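Local structure of choline kinase (Streptococcus pneumoniae, 4R78) at residues I111-L117 with E200-P206; D93-Y97 with N108-E112; N50-L54 with V64-G68. The protein is a choline kinase with a protein kinase-like fold, expected to transfer phosphate from ATP to choline, and here holds AMP in its nucleotide pocket. One frame throughout, in Å; residues are numbered along the deposited sequence.

Contact 1: I111-L117 with E200-P206. With AMP (adenosine monophosphate), chain C.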
# COMPACT_ATOMS: atom_id res chain seq x y z
N ILE A 111 -18.00 5.97 3.47
CA ILE A 111 -19.02 4.96 3.31
C ILE A 111 -19.48 4.51 4.70
O ILE A 111 -18.71 3.89 5.44
CB ILE A 111 -18.53 3.76 2.48
CG1 ILE A 111 -18.06 4.25 1.10
CG2 ILE A 111 -19.62 2.70 2.37
CD1 ILE A 111 -17.44 3.18 0.24
N GLU A 112 -20.72 4.86 5.04
CA GLU A 112 -21.28 4.52 6.34
C GLU A 112 -21.47 3.02 6.50
O GLU A 112 -21.91 2.33 5.57
CB GLU A 112 -22.61 5.23 6.57
CG GLU A 112 -22.48 6.59 7.22
CD GLU A 112 -23.54 6.85 8.27
OE1 GLU A 112 -24.73 6.54 8.02
OE2 GLU A 112 -23.19 7.35 9.36
N SER A 113 -21.11 2.53 7.69
CA SER A 113 -21.26 1.11 8.06
C SER A 113 -20.46 0.18 7.15
O SER A 113 -20.83 -0.99 6.96
CB SER A 113 -22.74 0.71 8.11
OG SER A 113 -23.43 1.48 9.09
N ALA A 114 -19.37 0.70 6.59
CA ALA A 114 -18.47 -0.09 5.76
C ALA A 114 -17.73 -1.11 6.61
O ALA A 114 -17.41 -0.85 7.78
CB ALA A 114 -17.48 0.82 5.04
N ILE A 115 -17.48 -2.28 6.03
CA ILE A 115 -16.72 -3.32 6.71
C ILE A 115 -15.32 -3.40 6.12
O ILE A 115 -15.14 -3.66 4.93
CB ILE A 115 -17.42 -4.71 6.62
CG1 ILE A 115 -18.78 -4.68 7.32
CG2 ILE A 115 -16.54 -5.81 7.22
CD1 ILE A 115 -19.95 -4.33 6.41
N THR A 116 -14.33 -3.14 6.97
CA THR A 116 -12.93 -3.24 6.58
C THR A 116 -12.49 -4.70 6.71
O THR A 116 -12.71 -5.33 7.75
CB THR A 116 -12.05 -2.34 7.47
OG1 THR A 116 -12.54 -1.00 7.41
CG2 THR A 116 -10.60 -2.36 7.00
N LEU A 117 -11.91 -5.24 5.65
CA LEU A 117 -11.47 -6.64 5.67
C LEU A 117 -10.22 -6.82 6.53
O LEU A 117 -9.47 -5.87 6.77
CB LEU A 117 -11.23 -7.18 4.26
CG LEU A 117 -12.39 -7.26 3.25
CD1 LEU A 117 -12.01 -8.17 2.09
CD2 LEU A 117 -13.69 -7.72 3.89
N GLU A 200 -6.58 -4.65 5.04
CA GLU A 200 -7.39 -3.49 5.42
C GLU A 200 -7.55 -2.47 4.29
O GLU A 200 -8.27 -1.47 4.44
CB GLU A 200 -6.88 -2.83 6.72
CG GLU A 200 -5.51 -2.16 6.63
CD GLU A 200 -4.35 -3.10 6.98
OE1 GLU A 200 -3.26 -2.58 7.31
OE2 GLU A 200 -4.51 -4.34 6.91
N ASN A 201 -6.89 -2.71 3.16
CA ASN A 201 -7.13 -1.91 1.96
C ASN A 201 -8.30 -2.42 1.12
O ASN A 201 -8.60 -1.87 0.06
CB ASN A 201 -5.85 -1.76 1.12
CG ASN A 201 -4.93 -0.68 1.65
OD1 ASN A 201 -5.34 0.14 2.49
ND2 ASN A 201 -3.70 -0.65 1.17
N PHE A 202 -8.96 -3.46 1.61
CA PHE A 202 -10.22 -3.91 1.04
C PHE A 202 -11.35 -3.53 1.99
O PHE A 202 -11.31 -3.88 3.17
CB PHE A 202 -10.21 -5.42 0.80
CG PHE A 202 -9.26 -5.87 -0.27
CD1 PHE A 202 -9.68 -6.00 -1.59
CD2 PHE A 202 -7.94 -6.18 0.04
CE1 PHE A 202 -8.80 -6.43 -2.59
CE2 PHE A 202 -7.05 -6.61 -0.95
CZ PHE A 202 -7.48 -6.73 -2.26
N ILE A 203 -12.33 -2.81 1.47
CA ILE A 203 -13.48 -2.40 2.28
C ILE A 203 -14.77 -2.73 1.54
O ILE A 203 -14.84 -2.64 0.31
CB ILE A 203 -13.43 -0.90 2.71
CG1 ILE A 203 -13.56 0.04 1.51
CG2 ILE A 203 -12.15 -0.60 3.52
CD1 ILE A 203 -13.96 1.46 1.88
N GLU A 204 -15.78 -3.13 2.30
CA GLU A 204 -17.04 -3.59 1.73
C GLU A 204 -18.17 -2.63 2.07
O GLU A 204 -18.35 -2.26 3.24
CB GLU A 204 -17.35 -5.01 2.21
CG GLU A 204 -18.43 -5.73 1.42
CD GLU A 204 -18.54 -7.20 1.81
OE1 GLU A 204 -17.69 -8.00 1.35
OE2 GLU A 204 -19.46 -7.54 2.58
N SER A 205 -18.91 -2.22 1.05
CA SER A 205 -20.14 -1.45 1.20
C SER A 205 -21.20 -2.30 1.90
O SER A 205 -21.19 -3.53 1.75
CB SER A 205 -20.66 -1.03 -0.19
OG SER A 205 -21.92 -0.38 -0.11
N PRO A 206 -22.10 -1.67 2.68
CA PRO A 206 -23.21 -2.42 3.27
C PRO A 206 -24.09 -3.13 2.22
O PRO A 206 -24.81 -4.07 2.57
CB PRO A 206 -24.02 -1.35 4.01
CG PRO A 206 -23.53 -0.03 3.48
CD PRO A 206 -22.10 -0.26 3.11
P AMP C . -5.81 1.75 5.91
O1P AMP C . -4.35 1.88 5.53
O2P AMP C . -6.04 1.43 7.36
O3P AMP C . -6.63 0.94 4.94
O5' AMP C . -6.40 3.24 5.75
C5' AMP C . -7.75 3.44 5.33
C4' AMP C . -8.70 2.87 6.38
O4' AMP C . -9.78 3.78 6.61
C3' AMP C . -9.32 1.56 5.91
O3' AMP C . -8.71 0.44 6.57
C2' AMP C . -10.79 1.67 6.26
O2' AMP C . -11.06 1.03 7.51
C1' AMP C . -11.05 3.15 6.43
N9 AMP C . -11.73 3.70 5.22
C8 AMP C . -11.13 4.06 4.07
N7 AMP C . -12.02 4.52 3.16
C5 AMP C . -13.23 4.47 3.73
C6 AMP C . -14.61 4.81 3.31
N6 AMP C . -14.85 5.31 2.08
N1 AMP C . -15.61 4.61 4.21
C2 AMP C . -15.37 4.11 5.44
N3 AMP C . -14.14 3.77 5.88
C4 AMP C . -13.04 3.92 5.09
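One side of the nucleotide pocket is built on a short antiparallel ladder between strand 115-116 and strand 202-204. Ile115 and Glu204 are its hydrogen-bonded pair: Ile115 N reaches Glu204 O at 2.9 Å in the carbonyl plane, and Glu204 N returns the bond to Ile115 O. A third bond, from Leu117 N to Phe202 O, is nearly straight at 171°. Thr116 and Ile203, the non-hydrogen-bonded pair, turn their side chains to the AMP. Ile203 has CG1 between its backbone N and carbonyl carbon (chi1 67°), which sets CD1 over one face of the purine, 3.6 Å from AMP C5; an apolar methyl suits a flat ring face. Its CG2 meets the ribose. Threonine suits the sugar, offering a hydroxyl beside a methyl: Thr116 OG1 shares a 2.5 Å hydrogen bond with AMP O2', and Thr116 CG2 lies near O3'. That second ribose hydroxyl, AMP O3', donates to Glu200 O at 2.9 Å. Ile111, which opens a type II turn ending at Ala114, has CG2 3.9 Å from Pro206 CD. At the other end Leu117 CD1 presses on Phe202 CB at 3.5 Å. On the face turned from the nucleotide, the extended Glu204 side chain forms a salt bridge with Lys125. Strand 210-212 completes the sheet beyond 202-204, with Tyr211 touching Ile111 and Ile203, Leu210 touching Leu117, and Leu212 touching Phe202.

Contact 2: D93-Y97 with N108-E112. With AMP (adenosine monophosphate), chain C.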
# COMPACT_ATOMS: atom_id res chain seq x y z
N ASP A 93 -11.50 1.64 -6.65
CA ASP A 93 -11.31 2.57 -5.55
C ASP A 93 -12.62 3.29 -5.23
O ASP A 93 -13.53 3.35 -6.07
CB ASP A 93 -10.22 3.57 -5.92
CG ASP A 93 -9.56 4.25 -4.72
OD1 ASP A 93 -9.97 4.05 -3.55
OD2 ASP A 93 -8.61 5.02 -4.95
N VAL A 94 -12.70 3.83 -4.02
CA VAL A 94 -13.80 4.71 -3.63
C VAL A 94 -13.66 6.08 -4.31
O VAL A 94 -12.63 6.39 -4.92
CB VAL A 94 -13.91 4.86 -2.09
CG1 VAL A 94 -14.13 3.51 -1.43
CG2 VAL A 94 -12.65 5.53 -1.53
N LYS A 95 -14.69 6.90 -4.18
CA LYS A 95 -14.73 8.22 -4.80
C LYS A 95 -13.76 9.21 -4.15
O LYS A 95 -13.73 9.35 -2.93
CB LYS A 95 -16.14 8.78 -4.78
CG LYS A 95 -16.31 10.08 -5.55
CD LYS A 95 -17.66 10.69 -5.28
CE LYS A 95 -17.94 11.86 -6.21
NZ LYS A 95 -18.10 11.42 -7.63
N ASN A 96 -13.00 9.91 -4.99
CA ASN A 96 -12.10 10.97 -4.54
C ASN A 96 -12.70 12.36 -4.74
O ASN A 96 -13.27 12.65 -5.80
CB ASN A 96 -10.77 10.89 -5.28
CG ASN A 96 -9.77 11.94 -4.83
OD1 ASN A 96 -9.33 11.94 -3.68
ND2 ASN A 96 -9.43 12.85 -5.73
N TYR A 97 -12.56 13.22 -3.73
CA TYR A 97 -13.01 14.62 -3.82
C TYR A 97 -11.85 15.61 -3.94
O TYR A 97 -11.96 16.62 -4.64
CB TYR A 97 -13.89 14.98 -2.63
CG TYR A 97 -15.24 14.34 -2.67
CD1 TYR A 97 -16.23 14.81 -3.53
CD2 TYR A 97 -15.55 13.25 -1.86
CE1 TYR A 97 -17.48 14.22 -3.58
CE2 TYR A 97 -16.81 12.65 -1.90
CZ TYR A 97 -17.77 13.14 -2.77
OH TYR A 97 -19.02 12.58 -2.82
N ASN A 108 -11.63 11.62 0.53
CA ASN A 108 -12.50 10.67 -0.16
C ASN A 108 -13.88 10.60 0.47
O ASN A 108 -14.10 11.10 1.58
CB ASN A 108 -11.87 9.27 -0.14
CG ASN A 108 -10.80 9.08 -1.21
OD1 ASN A 108 -10.48 10.00 -1.97
ND2 ASN A 108 -10.24 7.88 -1.27
N GLU A 109 -14.82 9.98 -0.24
CA GLU A 109 -16.14 9.69 0.31
C GLU A 109 -16.03 8.83 1.57
O GLU A 109 -15.13 7.99 1.70
CB GLU A 109 -17.03 9.00 -0.73
CG GLU A 109 -16.58 7.59 -1.11
CD GLU A 109 -17.57 6.87 -2.00
OE1 GLU A 109 -17.11 6.14 -2.91
OE2 GLU A 109 -18.80 7.03 -1.81
N TYR A 110 -16.94 9.07 2.51
CA TYR A 110 -17.11 8.21 3.67
C TYR A 110 -18.27 7.27 3.41
O TYR A 110 -19.40 7.71 3.15
CB TYR A 110 -17.35 9.03 4.94
CG TYR A 110 -17.65 8.21 6.19
CD1 TYR A 110 -16.70 7.34 6.72
CD2 TYR A 110 -18.87 8.33 6.84
CE1 TYR A 110 -16.97 6.59 7.87
CE2 TYR A 110 -19.15 7.60 7.99
CZ TYR A 110 -18.20 6.73 8.50
OH TYR A 110 -18.47 5.99 9.63
N ILE A 111 -18.00 5.97 3.47
CA ILE A 111 -19.02 4.96 3.31
C ILE A 111 -19.48 4.51 4.70
O ILE A 111 -18.71 3.89 5.44
CB ILE A 111 -18.53 3.76 2.48
CG1 ILE A 111 -18.06 4.25 1.10
CG2 ILE A 111 -19.62 2.70 2.37
CD1 ILE A 111 -17.44 3.18 0.24
N GLU A 112 -20.72 4.86 5.04
CA GLU A 112 -21.28 4.52 6.34
C GLU A 112 -21.47 3.02 6.50
O GLU A 112 -21.91 2.33 5.57
CB GLU A 112 -22.61 5.23 6.57
CG GLU A 112 -22.48 6.59 7.22
CD GLU A 112 -23.54 6.85 8.27
OE1 GLU A 112 -24.73 6.54 8.02
OE2 GLU A 112 -23.19 7.35 9.36
P AMP C . -5.81 1.75 5.91
O1P AMP C . -4.35 1.88 5.53
O2P AMP C . -6.04 1.43 7.36
O3P AMP C . -6.63 0.94 4.94
O5' AMP C . -6.40 3.24 5.75
C5' AMP C . -7.75 3.44 5.33
C4' AMP C . -8.70 2.87 6.38
O4' AMP C . -9.78 3.78 6.61
C3' AMP C . -9.32 1.56 5.91
O3' AMP C . -8.71 0.44 6.57
C2' AMP C . -10.79 1.67 6.26
O2' AMP C . -11.06 1.03 7.51
C1' AMP C . -11.05 3.15 6.43
N9 AMP C . -11.73 3.70 5.22
C8 AMP C . -11.13 4.06 4.07
N7 AMP C . -12.02 4.52 3.16
C5 AMP C . -13.23 4.47 3.73
C6 AMP C . -14.61 4.81 3.31
N6 AMP C . -14.85 5.31 2.08
N1 AMP C . -15.61 4.61 4.21
C2 AMP C . -15.37 4.11 5.44
N3 AMP C . -14.14 3.77 5.88
C4 AMP C . -13.04 3.92 5.09
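Lys95 and Glu109 exchange backbone and side-chain bonds beside the antiparallel non-hydrogen-bonded pair Asn96-Asn108, whose CA atoms are 4.4 Å apart. Glu109 N donates to Lys95 O at 3.0 Å. In return Lys95 N donates to the carboxylate, meeting Glu109 OE1 at 2.8 Å on its anti side and 30° out of the carboxylate plane. At chi1 68° the Glu109 chain leaves its CB flanked by both backbone neighbours and then runs extended toward Lys95. Glutamate has the length to bring a carboxylate oxygen to this N-H. Against its root lies the edge of the Tyr97 ring: Glu109 N lies near the ring plane, 3.7 Å from Tyr97 CE2, and the same ring meets Tyr62 edge-to-face. Val94 sets its two branches against different partners, CG2 against the Asn108 amide and CG1 3.7 Å from Ile111 CD1. Compact and apolar, it suits a buried place beside the adenine amino group, where Tyr211 and Ile213 also touch it. Beyond Glu109 the chain runs along the base edge: Ile111 N donates to AMP N1 at 2.8 Å, and Glu109 O is 2.7 Å from AMP N6. The Tyr110 side chain comes over one face of the base, CD1 near AMP C2, opposite Ile203. Backbone atoms reading the adenine edge in this way are the hallmark of the hinge between the lobes of protein kinase-like folds.

Contact 3: N50-L54 with V64-G68. With AMP (adenosine monophosphate), chain C; MES (2-(N-morpholino)-ethanesulfonic acid), chain B.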
# COMPACT_ATOMS: atom_id res chain seq x y z
N ASN A 50 -0.66 7.25 11.84
CA ASN A 50 -1.38 8.49 12.12
C ASN A 50 -1.91 9.18 10.86
O ASN A 50 -2.14 10.39 10.85
CB ASN A 50 -0.49 9.46 12.93
CG ASN A 50 0.76 9.91 12.16
OD1 ASN A 50 0.90 9.69 10.96
ND2 ASN A 50 1.69 10.53 12.88
N GLN A 51 -2.09 8.40 9.79
CA GLN A 51 -2.47 8.97 8.49
C GLN A 51 -3.97 9.20 8.29
O GLN A 51 -4.36 10.03 7.47
CB GLN A 51 -1.97 8.09 7.36
CG GLN A 51 -0.47 7.99 7.23
CD GLN A 51 -0.07 7.03 6.15
OE1 GLN A 51 0.26 7.43 5.04
NE2 GLN A 51 -0.15 5.74 6.46
N ASN A 52 -4.80 8.46 9.02
CA ASN A 52 -6.21 8.35 8.67
C ASN A 52 -7.14 9.12 9.60
O ASN A 52 -7.03 9.02 10.83
CB ASN A 52 -6.59 6.88 8.59
CG ASN A 52 -5.74 6.13 7.58
OD1 ASN A 52 -5.78 6.42 6.39
ND2 ASN A 52 -4.95 5.18 8.07
N TYR A 53 -8.04 9.89 9.00
CA TYR A 53 -8.92 10.81 9.73
C TYR A 53 -10.33 10.82 9.17
O TYR A 53 -10.55 10.61 7.98
CB TYR A 53 -8.36 12.24 9.70
CG TYR A 53 -6.99 12.37 10.32
CD1 TYR A 53 -6.84 12.77 11.64
CD2 TYR A 53 -5.85 12.08 9.58
CE1 TYR A 53 -5.58 12.87 12.22
CE2 TYR A 53 -4.59 12.18 10.15
CZ TYR A 53 -4.46 12.57 11.46
OH TYR A 53 -3.22 12.67 12.03
N LEU A 54 -11.29 11.07 10.06
CA LEU A 54 -12.67 11.28 9.66
C LEU A 54 -13.00 12.76 9.86
O LEU A 54 -12.88 13.28 10.97
CB LEU A 54 -13.62 10.41 10.49
CG LEU A 54 -15.13 10.61 10.32
CD1 LEU A 54 -15.56 10.30 8.89
CD2 LEU A 54 -15.89 9.75 11.31
N VAL A 64 -10.17 10.97 5.23
CA VAL A 64 -8.96 11.70 4.89
C VAL A 64 -7.72 10.84 5.13
O VAL A 64 -7.58 10.22 6.19
CB VAL A 64 -8.85 13.03 5.68
CG1 VAL A 64 -7.61 13.81 5.27
CG2 VAL A 64 -10.10 13.89 5.47
N LYS A 65 -6.85 10.77 4.13
CA LYS A 65 -5.53 10.18 4.33
C LYS A 65 -4.45 11.22 4.14
O LYS A 65 -4.23 11.73 3.03
CB LYS A 65 -5.30 8.97 3.41
CG LYS A 65 -4.10 8.15 3.85
CD LYS A 65 -3.93 6.88 3.03
CE LYS A 65 -2.80 6.03 3.60
NZ LYS A 65 -2.59 4.76 2.85
N PHE A 66 -3.78 11.56 5.24
CA PHE A 66 -2.66 12.49 5.24
C PHE A 66 -1.41 11.63 5.09
O PHE A 66 -0.89 11.10 6.08
CB PHE A 66 -2.65 13.26 6.56
CG PHE A 66 -1.85 14.54 6.53
CD1 PHE A 66 -0.57 14.59 5.99
CD2 PHE A 66 -2.38 15.70 7.10
CE1 PHE A 66 0.16 15.78 5.99
CE2 PHE A 66 -1.66 16.89 7.10
CZ PHE A 66 -0.38 16.93 6.54
N PHE A 67 -0.93 11.48 3.86
CA PHE A 67 0.17 10.56 3.56
C PHE A 67 1.49 11.29 3.27
O PHE A 67 2.54 10.66 3.15
CB PHE A 67 -0.18 9.68 2.36
CG PHE A 67 -0.39 10.46 1.08
CD1 PHE A 67 -1.66 10.86 0.69
CD2 PHE A 67 0.70 10.81 0.28
CE1 PHE A 67 -1.86 11.59 -0.47
CE2 PHE A 67 0.52 11.55 -0.88
CZ PHE A 67 -0.76 11.94 -1.26
N GLY A 68 1.42 12.61 3.15
CA GLY A 68 2.54 13.40 2.64
C GLY A 68 3.72 13.67 3.56
O GLY A 68 4.79 14.05 3.08
P AMP C . -5.81 1.75 5.91
O1P AMP C . -4.35 1.88 5.53
O2P AMP C . -6.04 1.43 7.36
O3P AMP C . -6.63 0.94 4.94
O5' AMP C . -6.40 3.24 5.75
C5' AMP C . -7.75 3.44 5.33
C4' AMP C . -8.70 2.87 6.38
O4' AMP C . -9.78 3.78 6.61
C3' AMP C . -9.32 1.56 5.91
O3' AMP C . -8.71 0.44 6.57
C2' AMP C . -10.79 1.67 6.26
O2' AMP C . -11.06 1.03 7.51
C1' AMP C . -11.05 3.15 6.43
N9 AMP C . -11.73 3.70 5.22
C8 AMP C . -11.13 4.06 4.07
N7 AMP C . -12.02 4.52 3.16
C5 AMP C . -13.23 4.47 3.73
C6 AMP C . -14.61 4.81 3.31
N6 AMP C . -14.85 5.31 2.08
N1 AMP C . -15.61 4.61 4.21
C2 AMP C . -15.37 4.11 5.44
N3 AMP C . -14.14 3.77 5.88
C4 AMP C . -13.04 3.92 5.09
O1 MES B . 3.85 -2.10 5.71
C2 MES B . 3.40 -1.05 6.54
C3 MES B . 3.49 0.21 5.71
N4 MES B . 2.66 0.02 4.54
C5 MES B . 2.47 -1.28 3.88
C6 MES B . 2.84 -2.46 4.78
C7 MES B . 2.05 1.20 3.94
C8 MES B . 0.76 1.53 4.69
S MES B . 0.29 3.08 4.32
O1S MES B . -0.31 3.11 2.96
O2S MES B . -0.72 3.52 5.30
O3S MES B . 1.48 3.96 4.35
O HOH W 1 2.82 8.34 4.78
O HOH W 2 0.41 6.20 2.57
O HOH W 3 -7.90 7.37 5.26
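Gln51 and Phe66 begin a close-knit backbone ladder, Phe66 N donating to Gln51 O at 2.8 Å in the carbonyl plane. Two more bonds join Tyr53 and Val64 as a hydrogen-bonded pair, Tyr53 N to Val64 O at 2.9 Å and Val64 N to Tyr53 O at 2.8 Å. On their face of the sheet the side chains pack firmly: Tyr53 CB and Val64 CB are 4.1 Å apart, and the Tyr53 ring reaches on past Val64 to Phe66 CB. Apolar and aromatic residues suit this face, because helix 20-30 lies over it, with Met21 touching both Tyr53 and Phe66. The two strands form the hairpin 52-57/61-66 of the five-stranded antiparallel sheet, corresponding, as expected for a protein kinase-like fold, to the N-lobe sheet of protein kinases, and the place of Lys65 is consistent with that of their nucleotide-site lysine. The other face is looser and partly filled by water and small molecules. Here the Asn52 and Lys65 side chains run alongside each other, Asn52 OD1 next to Lys65 CG and 3.3 Å from AMP O5'. One water donates to Asn52 OD1 and, weakly, to Val64 O. Lys65, fully extended from a CG anti to its backbone N (chi1 -166°), carries NZ to 2.8 Å from MES O1S. Gln51 NE2 donates to MES O2S of the same sulfonate at 2.6 Å; MES probably comes from the crystallisation liquor. Gln51 uses both ends of its amide, since its OE1 takes a bond from a water at 2.7 Å that also donates to Phe67 O.

All three contacts border the AMP. Contacts 1 and 2, with centres about 11 Å apart, run into one another along the chain through Ile111 and Glu112, and Ile203 CD1 touches Val94 CG1 at 3.9 Å beside the base. Contact 3 shares its sheet with contact 2, strands 61-66 and 105-109 being neighbours; their centres are about 13 Å apart, and Tyr110 CD1 meets Leu54 CD1 at 3.8 Å. Contacts 1 and 3 do not touch: their centres are about 17 Å apart and their nearest atoms about 5 Å. The nucleotide bridges them, meeting Thr116 and Ile203 of contact 1 and Asn52 of contact 3.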